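Local coordinates for migration inhibitory factor (Trichinella spiralis, PDB 1HFO), which belongs to the macrophage migration inhibitory factor family, small trimeric alpha/beta proteins in which each subunit packs two helices against a beta sheet, at residues A[79-82]-A[83-87]; A[16-19]-A[20-24]. All blocks are in the same frame, centred on the assembly; numbering follows the deposited sequence.

Interactions 1 and 2 lie on the two helices that pack against the sheet of this subunit: the C-terminal end of helix 69-87 and the N-terminal end of helix 18-30. Both are partly buried; 79-87 is helix throughout, while 16-24 leads from loop into helix. In 79-87, an imidazole meets a lysine chain, and the polar groups of the outer side share a water; leucine and phenylalanine side chains turn inward. A hydroxyl-to-carbonyl bond occurs once there, from T85, but repeatedly in 16-24, where a phenylalanine faces the core. The two interactions touch directly, with H82 NE2 hydrogen-bonded to T22 OG1, 2.9 Å apart, and L87 CD2 packed against F18 CD1.

Interaction 1 of 2, residues A[79-82]-A[83-87]; sequences LFDH and LNTKL. Unlike the reference sequence in segment 83-87: T85 (reference Lys).
H82 and K86 meet one turn apart because their first torsions differ: CG of H82 lies trans to its own nitrogen (chi1 177°), whereas K86 keeps CG beside its nitrogen and bends again at chi2 (-64°). The lysine chain thereby passes over one face of the imidazole, with K86 CG 4.0 Å from the ring centroid and 28° off the ring normal, a CH-pi contact. The nearest ring atom is H82 CE1, 3.6 Å from K86 CG. The ring is also held at its polar end, where NE2 bonds T22 of helix 18-30. Beyond CG the lysine chain is extended and carries its amino group away from 79-82, toward D17, with which it forms a weak, long ion pair.

On the outer side, D81 and T85 lie next to each other and point the same way. The hydroxyl of T85 returns to the preceding turn, OG1 donating to D81 O at 2.9 Å. It sits above the carbonyl plane, on the opposite face from the T85 amide, which gives the same oxygen its regular helical bond; two donors thus grip D81 O. A water links this side further, donating to D81 OD1 at 3.0 Å and to N84 OD1 at 2.8 Å. The other end of the N84 amide is held too, since ND2 bonds I89 O just past the helix. L83 turns the other way, its CG 3.2 Å from L79 O and its amide bonded to that same carbonyl.

These turns close helix 69-87 of the beta-alpha-beta unit running from strand 57-63 to strand 94-100. L79 and L83 pack on F3 of strand 2-7, F80 reaches M94 and I96 of strand 94-100 and G107 of the second subunit, and H82 leans on S21 and L25 of helix 18-30.

Interaction 2 of 2, residues A[16-19]-A[20-24]; sequences SDFL and SSTSA
F18 and T22, one turn apart at the start of helix 18-30, form the tight, buried part of this contact. The phenylalanine swings CG away from its own nitrogen (chi1 178°), which brings its ring below the threonine. T22 OG1 lies over the centre of that ring, 3.3 Å above its plane, with CE1 and CZ of F18 the closest ring atoms. The hydroxyl is directed elsewhere: T22 OG1 donates to F18 O at 2.6 Å, so its oxygen is pressed against the ring while its proton serves the carbonyl. Because that proton is spent, H82 of helix 69-87, which meets OG1, is probably the donor there. The T22 amide comes to F18 O from the other face of the carbonyl. S23, also buried, repeats the pattern: OG sits beside the serine's own nitrogen (chi1 -65°) and donates to L19 O at 2.7 Å, again across the carbonyl plane from the backbone N-H. S21 belongs to this side too, its side chain lying against helix 69-87 while OG and the amide N both bond D17 O, at 2.7 and 3.1 Å.

The outer side is looser. S20 OG reaches D17 O only weakly, at 3.2 Å. D17 occupies the N-cap position without making a capping bond through its side chain; instead a water accepts from S20 N at 2.9 Å and donates to S16 O at 2.7 Å, bridging the approaching loop to the first turn.

L19 and T22 rest on V39 of strand 38-42, and L19 also packs on T53 of the third subunit. Hydroxyls bonded to the carbonyl four residues back are a familiar feature of serine and threonine within helices; here they begin helix 18-30, the crossover of the beta-alpha-beta unit joining strands 2-7 and 38-42 in the MIF fold.

Interaction 1 of 2, residues A[79-82]-A[83-87]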
# COMPACT_ATOMS: atom_id res chain seq x y z
N LEU A 79 18.24 -0.75 6.85
CA LEU A 79 16.86 -1.11 7.13
C LEU A 79 16.69 -2.61 7.32
O LEU A 79 15.95 -3.05 8.19
CB LEU A 79 15.94 -0.62 6.00
CG LEU A 79 15.46 0.84 6.04
CD1 LEU A 79 16.64 1.77 6.20
CD2 LEU A 79 14.66 1.16 4.77
N PHE A 80 17.36 -3.41 6.49
CA PHE A 80 17.23 -4.85 6.62
C PHE A 80 17.85 -5.37 7.91
O PHE A 80 17.30 -6.26 8.55
CB PHE A 80 17.84 -5.55 5.42
CG PHE A 80 16.88 -5.70 4.28
CD1 PHE A 80 16.57 -4.61 3.47
CD2 PHE A 80 16.28 -6.92 4.02
CE1 PHE A 80 15.65 -4.74 2.41
CE2 PHE A 80 15.36 -7.06 2.98
CZ PHE A 80 15.05 -5.96 2.17
N ASP A 81 18.99 -4.81 8.28
CA ASP A 81 19.64 -5.20 9.53
C ASP A 81 18.69 -4.88 10.68
O ASP A 81 18.43 -5.71 11.56
CB ASP A 81 20.96 -4.44 9.71
CG ASP A 81 21.49 -4.50 11.13
OD1 ASP A 81 21.66 -5.62 11.66
OD2 ASP A 81 21.72 -3.42 11.72
N HIS A 82 18.12 -3.68 10.65
CA HIS A 82 17.18 -3.26 11.68
C HIS A 82 15.96 -4.18 11.78
O HIS A 82 15.60 -4.63 12.86
CB HIS A 82 16.75 -1.81 11.40
CG HIS A 82 15.73 -1.30 12.35
ND1 HIS A 82 16.02 -1.03 13.67
CD2 HIS A 82 14.40 -1.07 12.20
CE1 HIS A 82 14.91 -0.67 14.30
NE2 HIS A 82 13.92 -0.69 13.43
N LEU A 83 15.31 -4.46 10.65
CA LEU A 83 14.14 -5.31 10.68
C LEU A 83 14.44 -6.76 11.11
O LEU A 83 13.67 -7.38 11.84
CB LEU A 83 13.47 -5.27 9.29
CG LEU A 83 12.97 -3.87 8.91
CD1 LEU A 83 12.54 -3.84 7.44
CD2 LEU A 83 11.79 -3.48 9.80
N ASN A 84 15.56 -7.30 10.63
CA ASN A 84 15.96 -8.66 11.00
C ASN A 84 16.18 -8.70 12.52
O ASN A 84 15.75 -9.63 13.20
CB ASN A 84 17.26 -9.02 10.27
CG ASN A 84 17.81 -10.36 10.69
OD1 ASN A 84 18.99 -10.47 11.02
ND2 ASN A 84 16.97 -11.38 10.69
N THR A 85 16.82 -7.67 13.06
CA THR A 85 17.08 -7.62 14.50
C THR A 85 15.83 -7.47 15.37
O THR A 85 15.72 -8.12 16.41
CB THR A 85 18.04 -6.46 14.82
OG1 THR A 85 19.29 -6.69 14.16
CG2 THR A 85 18.27 -6.35 16.33
N LYS A 86 14.88 -6.63 14.95
CA LYS A 86 13.68 -6.39 15.74
C LYS A 86 12.52 -7.36 15.56
O LYS A 86 11.76 -7.62 16.50
CB LYS A 86 13.15 -4.98 15.47
CG LYS A 86 14.11 -3.87 15.84
CD LYS A 86 14.40 -3.83 17.34
CE LYS A 86 15.43 -2.74 17.64
NZ LYS A 86 15.77 -2.71 19.10
N LEU A 87 12.37 -7.89 14.35
CA LEU A 87 11.28 -8.81 14.06
C LEU A 87 11.75 -10.24 13.84
O LEU A 87 10.93 -11.16 13.80
CB LEU A 87 10.53 -8.31 12.83
CG LEU A 87 10.21 -6.81 12.88
CD1 LEU A 87 9.39 -6.45 11.66
CD2 LEU A 87 9.44 -6.47 14.15
O HOH W 1 20.68 -8.44 11.90

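Interaction 2 of 2, residues A[16-19]-A[20-24]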
# COMPACT_ATOMS: atom_id res chain seq x y z
N SER A 16 8.08 -3.49 21.91
CA SER A 16 7.54 -2.20 22.32
C SER A 16 8.33 -1.02 21.76
O SER A 16 7.78 0.07 21.61
CB SER A 16 7.51 -2.12 23.85
OG SER A 16 8.82 -2.16 24.37
N ASP A 17 9.62 -1.22 21.47
CA ASP A 17 10.44 -0.14 20.92
C ASP A 17 10.61 -0.23 19.41
O ASP A 17 11.56 0.32 18.85
CB ASP A 17 11.83 -0.11 21.54
CG ASP A 17 12.56 -1.44 21.44
OD1 ASP A 17 12.07 -2.37 20.76
OD2 ASP A 17 13.65 -1.56 22.03
N PHE A 18 9.69 -0.91 18.73
CA PHE A 18 9.82 -1.00 17.28
C PHE A 18 9.56 0.35 16.59
O PHE A 18 10.34 0.77 15.74
CB PHE A 18 8.86 -2.04 16.72
CG PHE A 18 8.92 -2.16 15.23
CD1 PHE A 18 10.01 -2.76 14.62
CD2 PHE A 18 7.94 -1.58 14.44
CE1 PHE A 18 10.14 -2.79 13.24
CE2 PHE A 18 8.06 -1.60 13.03
CZ PHE A 18 9.16 -2.21 12.43
N LEU A 19 8.46 1.00 16.95
CA LEU A 19 8.09 2.27 16.32
C LEU A 19 9.13 3.33 16.63
O LEU A 19 9.54 4.08 15.75
CB LEU A 19 6.71 2.71 16.78
CG LEU A 19 5.59 1.74 16.36
CD1 LEU A 19 4.28 2.15 16.98
CD2 LEU A 19 5.50 1.72 14.84
N SER A 20 9.59 3.40 17.88
CA SER A 20 10.60 4.40 18.18
C SER A 20 11.92 4.15 17.44
O SER A 20 12.47 5.06 16.83
CB SER A 20 10.85 4.47 19.70
OG SER A 20 11.39 3.25 20.18
N SER A 21 12.43 2.93 17.49
CA SER A 21 13.71 2.63 16.85
C SER A 21 13.65 2.80 15.34
O SER A 21 14.62 3.22 14.74
CB SER A 21 14.19 1.22 17.18
OG SER A 21 13.29 0.21 16.78
N THR A 22 12.51 2.46 14.76
CA THR A 22 12.33 2.57 13.32
C THR A 22 12.19 4.05 12.96
O THR A 22 12.78 4.52 11.99
CB THR A 22 11.11 1.75 12.88
OG1 THR A 22 11.22 0.39 13.37
CG2 THR A 22 11.01 1.72 11.36
N SER A 23 11.43 4.80 13.76
CA SER A 23 11.26 6.24 13.49
C SER A 23 12.63 6.93 13.52
O SER A 23 12.96 7.76 12.68
CB SER A 23 10.38 6.90 14.53
OG SER A 23 9.06 6.42 14.49
N ALA A 24 13.42 6.58 14.53
CA ALA A 24 14.76 7.13 14.67
C ALA A 24 15.63 6.79 13.46
O ALA A 24 16.27 7.66 12.89
CB ALA A 24 15.42 6.60 15.95
O HOH W 2 8.00 2.17 19.92